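Local coordinates for TOG array regulator of axonemal microtubules protein 1 (Mus musculus, PDB 5DN7), which takes part in ciliogenesis, interacting with microtubules and promoting their polymerization through its HEAT-repeat TOG regions, and helps regulate cilium length, at residues L90-L93 against V94-G98; G52-P56 against S57-H61. All blocks are in the same frame, centred on the assembly; numbering follows the deposited sequence.

Contact 1 of 2, residues L90-L93 against V94-G98; sequences LHLL and VIRLG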
loop_
_atom_site.group_PDB
_atom_site.type_symbol
_atom_site.label_atom_id
_atom_site.label_comp_id
_atom_site.label_asym_id
_atom_site.label_seq_id
_atom_site.Cartn_x
_atom_site.Cartn_y
_atom_site.Cartn_z
ATOM N N LEU A 90 8.208 11.639 2.730
ATOM C CA LEU A 90 6.784 11.407 2.891
ATOM C C LEU A 90 6.501 10.526 4.105
ATOM O O LEU A 90 5.580 10.793 4.865
ATOM C CB LEU A 90 6.215 10.774 1.619
ATOM C CG LEU A 90 4.711 10.511 1.592
ATOM C CD1 LEU A 90 3.973 11.804 1.847
ATOM C CD2 LEU A 90 4.278 9.874 0.263
ATOM N N HIS A 91 7.299 9.482 4.285
ATOM C CA HIS A 91 7.179 8.624 5.455
ATOM C C HIS A 91 7.374 9.428 6.728
ATOM O O HIS A 91 6.593 9.300 7.685
ATOM C CB HIS A 91 8.200 7.483 5.427
ATOM C CG HIS A 91 8.127 6.593 6.631
ATOM N ND1 HIS A 91 9.237 6.024 7.217
ATOM C CD2 HIS A 91 7.064 6.176 7.364
ATOM C CE1 HIS A 91 8.863 5.302 8.257
ATOM N NE2 HIS A 91 7.547 5.383 8.368
ATOM N N LEU A 92 8.435 10.237 6.743
ATOM C CA LEU A 92 8.729 11.033 7.927
ATOM C C LEU A 92 7.581 12.012 8.202
ATOM O O LEU A 92 7.144 12.174 9.340
ATOM C CB LEU A 92 10.052 11.779 7.763
ATOM C CG LEU A 92 10.442 12.704 8.914
ATOM C CD1 LEU A 92 10.406 11.952 10.233
ATOM C CD2 LEU A 92 11.846 13.243 8.665
ATOM N N LEU A 93 7.076 12.637 7.146
ATOM C CA LEU A 93 5.961 13.570 7.272
ATOM C C LEU A 93 4.766 12.872 7.907
ATOM O O LEU A 93 4.182 13.377 8.857
ATOM C CB LEU A 93 5.573 14.157 5.911
ATOM C CG LEU A 93 4.280 14.993 5.876
ATOM C CD1 LEU A 93 4.381 16.267 6.726
ATOM C CD2 LEU A 93 3.862 15.325 4.449
ATOM N N VAL A 94 4.426 11.704 7.372
ATOM C CA VAL A 94 3.347 10.892 7.915
ATOM C C VAL A 94 3.583 10.649 9.399
ATOM O O VAL A 94 2.667 10.775 10.210
ATOM C CB VAL A 94 3.237 9.538 7.190
ATOM C CG1 VAL A 94 2.390 8.570 8.002
ATOM C CG2 VAL A 94 2.653 9.729 5.798
ATOM N N ILE A 95 4.794 10.283 9.755
ATOM C CA ILE A 95 5.152 10.114 11.137
ATOM C C ILE A 95 4.863 11.361 11.978
ATOM O O ILE A 95 4.218 11.272 12.978
ATOM C CB ILE A 95 6.622 9.727 11.329
ATOM C CG1 ILE A 95 6.941 8.371 10.736
ATOM C CG2 ILE A 95 6.965 9.726 12.793
ATOM C CD1 ILE A 95 5.846 7.376 10.892
ATOM N N ARG A 96 5.363 12.504 11.556
ATOM C CA ARG A 96 5.196 13.734 12.286
ATOM C C ARG A 96 3.722 14.129 12.399
ATOM O O ARG A 96 3.295 14.679 13.382
ATOM C CB ARG A 96 5.992 14.861 11.649
ATOM C CG ARG A 96 7.472 14.618 11.457
ATOM C CD ARG A 96 8.234 14.463 12.746
ATOM N NE ARG A 96 8.337 15.701 13.478
ATOM C CZ ARG A 96 8.707 15.795 14.744
ATOM N NH1 ARG A 96 9.039 14.727 15.431
ATOM N NH2 ARG A 96 8.758 16.967 15.319
ATOM N N LEU A 97 2.958 13.812 11.382
ATOM C CA LEU A 97 1.565 14.166 11.335
ATOM C C LEU A 97 0.708 13.526 12.390
ATOM O O LEU A 97 -0.111 14.175 12.962
ATOM C CB LEU A 97 0.975 13.883 9.969
ATOM C CG LEU A 97 1.282 14.864 8.853
ATOM C CD1 LEU A 97 0.689 14.418 7.545
ATOM C CD2 LEU A 97 0.800 16.229 9.211
ATOM N N GLY A 98 0.883 12.250 12.637
ATOM C CA GLY A 98 0.021 11.563 13.560
ATOM C C GLY A 98 -1.406 11.492 13.086
ATOM O O GLY A 98 -1.639 10.966 12.008
#
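H91 holds its CG anti to the backbone N (chi1 179°), and I95, one turn later, sends CG1 back beside its own N (chi1 -65°), so that the isoleucine arm comes to lie over a face of the imidazole. Both belong to the last turns of helix 80-97, within the predicted HEAT 5 repeat of the second TOG region. I95 CG1 stands 4.2 Å from the centroid of the H91 ring, 27° off its normal, a CH-pi contact, while the terminal CD1 reaches 3.6 Å from H91 NE2. With an alanine in place of H91, I95 would probably lose the ring face that CG1 lies over and the NE2 contact of CD1, leaving its end freer to turn. H91, V94 and I95 also face helix 121-138, in the predicted HEAT 6 repeat, where they touch K129, I130 and K133.

L93 and L97 cross at a slant, L93 CG lying 4.0 Å from L97 CD1. In the neighbouring helices L92 touches K48 and L51, L93 touches L51, F67 and I68, and L90 touches L71. L92 and R96 run alongside each other, pointing the same way, CD1 of the leucine against the aliphatic CG of the arginine; the arginine chain, bent at chi2 and chi3, hydrogen-bonds through NE to F54 O. Regular helical bonds tie the turns together, from V94 N to L90 O through L97 N to L93 O. Past L97 the chain leaves the helix with G98 at positive phi, its N keeping just a weak 3.4 Å bond to V94 O.

Contact 2 of 2, residues G52-P56 against S57-H61; sequences GKFNP and SSTPH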
loop_
_atom_site.group_PDB
_atom_site.type_symbol
_atom_site.label_atom_id
_atom_site.label_comp_id
_atom_site.label_asym_id
_atom_site.label_seq_id
_atom_site.Cartn_x
_atom_site.Cartn_y
_atom_site.Cartn_z
ATOM N N GLY A 52 12.960 16.478 10.123
ATOM C CA GLY A 52 13.286 15.933 11.436
ATOM C C GLY A 52 12.703 16.690 12.629
ATOM O O GLY A 52 12.022 16.107 13.479
ATOM N N LYS A 53 12.960 17.992 12.696
ATOM C CA LYS A 53 12.410 18.816 13.769
ATOM C C LYS A 53 11.387 19.823 13.221
ATOM O O LYS A 53 11.680 21.013 13.070
ATOM C CB LYS A 53 13.530 19.534 14.514
ATOM N N PHE A 54 10.185 19.329 12.927
ATOM C CA PHE A 54 9.134 20.136 12.321
ATOM C C PHE A 54 7.773 19.712 12.872
ATOM O O PHE A 54 7.521 18.518 13.059
ATOM C CB PHE A 54 9.182 20.003 10.792
ATOM C CG PHE A 54 7.890 20.355 10.102
ATOM C CD1 PHE A 54 7.520 21.675 9.932
ATOM C CD2 PHE A 54 7.056 19.357 9.611
ATOM C CE1 PHE A 54 6.338 21.993 9.304
ATOM C CE2 PHE A 54 5.874 19.668 8.981
ATOM C CZ PHE A 54 5.513 20.986 8.822
ATOM N N ASN A 55 6.902 20.678 13.152
ATOM C CA ASN A 55 5.612 20.370 13.780
ATOM C C ASN A 55 4.426 20.804 12.946
ATOM O O ASN A 55 3.958 21.936 13.080
ATOM C CB ASN A 55 5.518 21.023 15.159
ATOM C CG ASN A 55 6.504 20.437 16.144
ATOM O OD1 ASN A 55 6.705 19.223 16.186
ATOM N ND2 ASN A 55 7.132 21.299 16.940
ATOM N N PRO A 56 3.918 19.896 12.097
ATOM C CA PRO A 56 2.825 20.204 11.169
ATOM C C PRO A 56 1.523 20.620 11.873
ATOM O O PRO A 56 0.624 21.150 11.211
ATOM C CB PRO A 56 2.635 18.891 10.405
ATOM C CG PRO A 56 3.184 17.840 11.304
ATOM C CD PRO A 56 4.339 18.488 12.001
ATOM N N SER A 57 1.428 20.395 13.183
ATOM C CA SER A 57 0.284 20.869 13.953
ATOM C C SER A 57 0.359 22.385 14.160
ATOM O O SER A 57 -0.608 23.007 14.610
ATOM C CB SER A 57 0.192 20.145 15.304
ATOM O OG SER A 57 0.984 20.790 16.286
ATOM N N SER A 58 1.509 22.969 13.828
ATOM C CA SER A 58 1.718 24.412 13.831
ATOM C C SER A 58 1.628 24.979 12.449
ATOM O O SER A 58 1.731 26.161 12.261
ATOM C CB SER A 58 3.103 24.759 14.345
ATOM O OG SER A 58 3.226 24.391 15.675
ATOM N N THR A 59 1.471 24.100 11.488
ATOM C CA THR A 59 1.436 24.459 10.080
ATOM C C THR A 59 0.006 24.517 9.588
ATOM O O THR A 59 -0.761 23.578 9.788
ATOM C CB THR A 59 2.217 23.446 9.227
ATOM O OG1 THR A 59 3.512 23.236 9.801
ATOM C CG2 THR A 59 2.367 23.940 7.800
ATOM N N PRO A 60 -0.361 25.624 8.948
ATOM C CA PRO A 60 -1.682 25.723 8.324
ATOM C C PRO A 60 -1.927 24.640 7.270
ATOM O O PRO A 60 -1.029 24.269 6.512
ATOM C CB PRO A 60 -1.672 27.119 7.680
ATOM C CG PRO A 60 -0.253 27.588 7.730
ATOM C CD PRO A 60 0.384 26.891 8.889
ATOM N N HIS A 61 -3.168 24.162 7.240
ATOM C CA HIS A 61 -3.622 23.136 6.315
ATOM C C HIS A 61 -3.208 23.377 4.861
ATOM O O HIS A 61 -2.713 22.463 4.189
ATOM C CB HIS A 61 -5.143 23.020 6.402
ATOM C CG HIS A 61 -5.728 22.054 5.421
ATOM N ND1 HIS A 61 -5.826 20.704 5.674
ATOM C CD2 HIS A 61 -6.233 22.243 4.178
ATOM C CE1 HIS A 61 -6.368 20.102 4.629
ATOM N NE2 HIS A 61 -6.628 21.013 3.710
#
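Two overlapping type I beta turns fold N55-T59 in the loop that leads from helix 40-52 to helix 61-74, at the junction between the predicted HEAT 4 and HEAT 5 repeats of this TOG solenoid. The first is closed by S58 N bonding to N55 O at 2.8 Å. That bond is fairly straight at the hydrogen (158°), but the donor stands above the carbonyl, 38° out of its plane. One residue on, T59 N makes a weak bond of 3.1 Å to P56 O, which closes the second turn.

Side chains fill in around this pair of backbone bonds. S58 tucks CB 3.2 Å from N55 O, and its hydroxyl lies near N55 CB. T59 reaches back across the turns: with OG1 anti to its carbonyl carbon (chi1 -50°), the hydroxyl approaches the F54 ring obliquely, OG1 3.1 Å from CE1 and 3.2 Å from CZ. The two side chains cross at about a right angle. Over one face of the same ring, displaced toward the rim, lies P56 N, 3.7 Å above the plane, which puts the phenyl group in contact with both the proline nitrogen and the threonine hydroxyl.

Further out, P56, the buried member, packs on L64 of helix 61-74 and on R96 and L97 of helix 80-97. F54 leans on I22 from the N-terminal loop, and T59 shares L64 with the proline. Beyond T59 the chain passes to P60, at the N-cap position of helix 61-74. The threonine itself points its CB toward the turn, and that atom rests 3.4 Å from P56 O, the same oxygen that accepts the weak bond from T59 N.

How the contacts relate
Contact 1 is the more deeply set of the two, half of its touching residues being buried, whereas contact 2 is a surface loop in which P56 alone is buried. Their chemistry follows: contact 1 combines regular helical bonding with leucine packing and one CH-pi contact, while contact 2 relies on two turn bonds, one of them weak, among serine and threonine side chains, the F54 ring and P56. The two meet directly, with their centres about 10 Å apart. The R96 bond is the polar part of that junction; its apolar part is L97 CD2, 3.4 Å from P56 CB. The end of helix 80-97 lies against the loop that leads into helix 61-74.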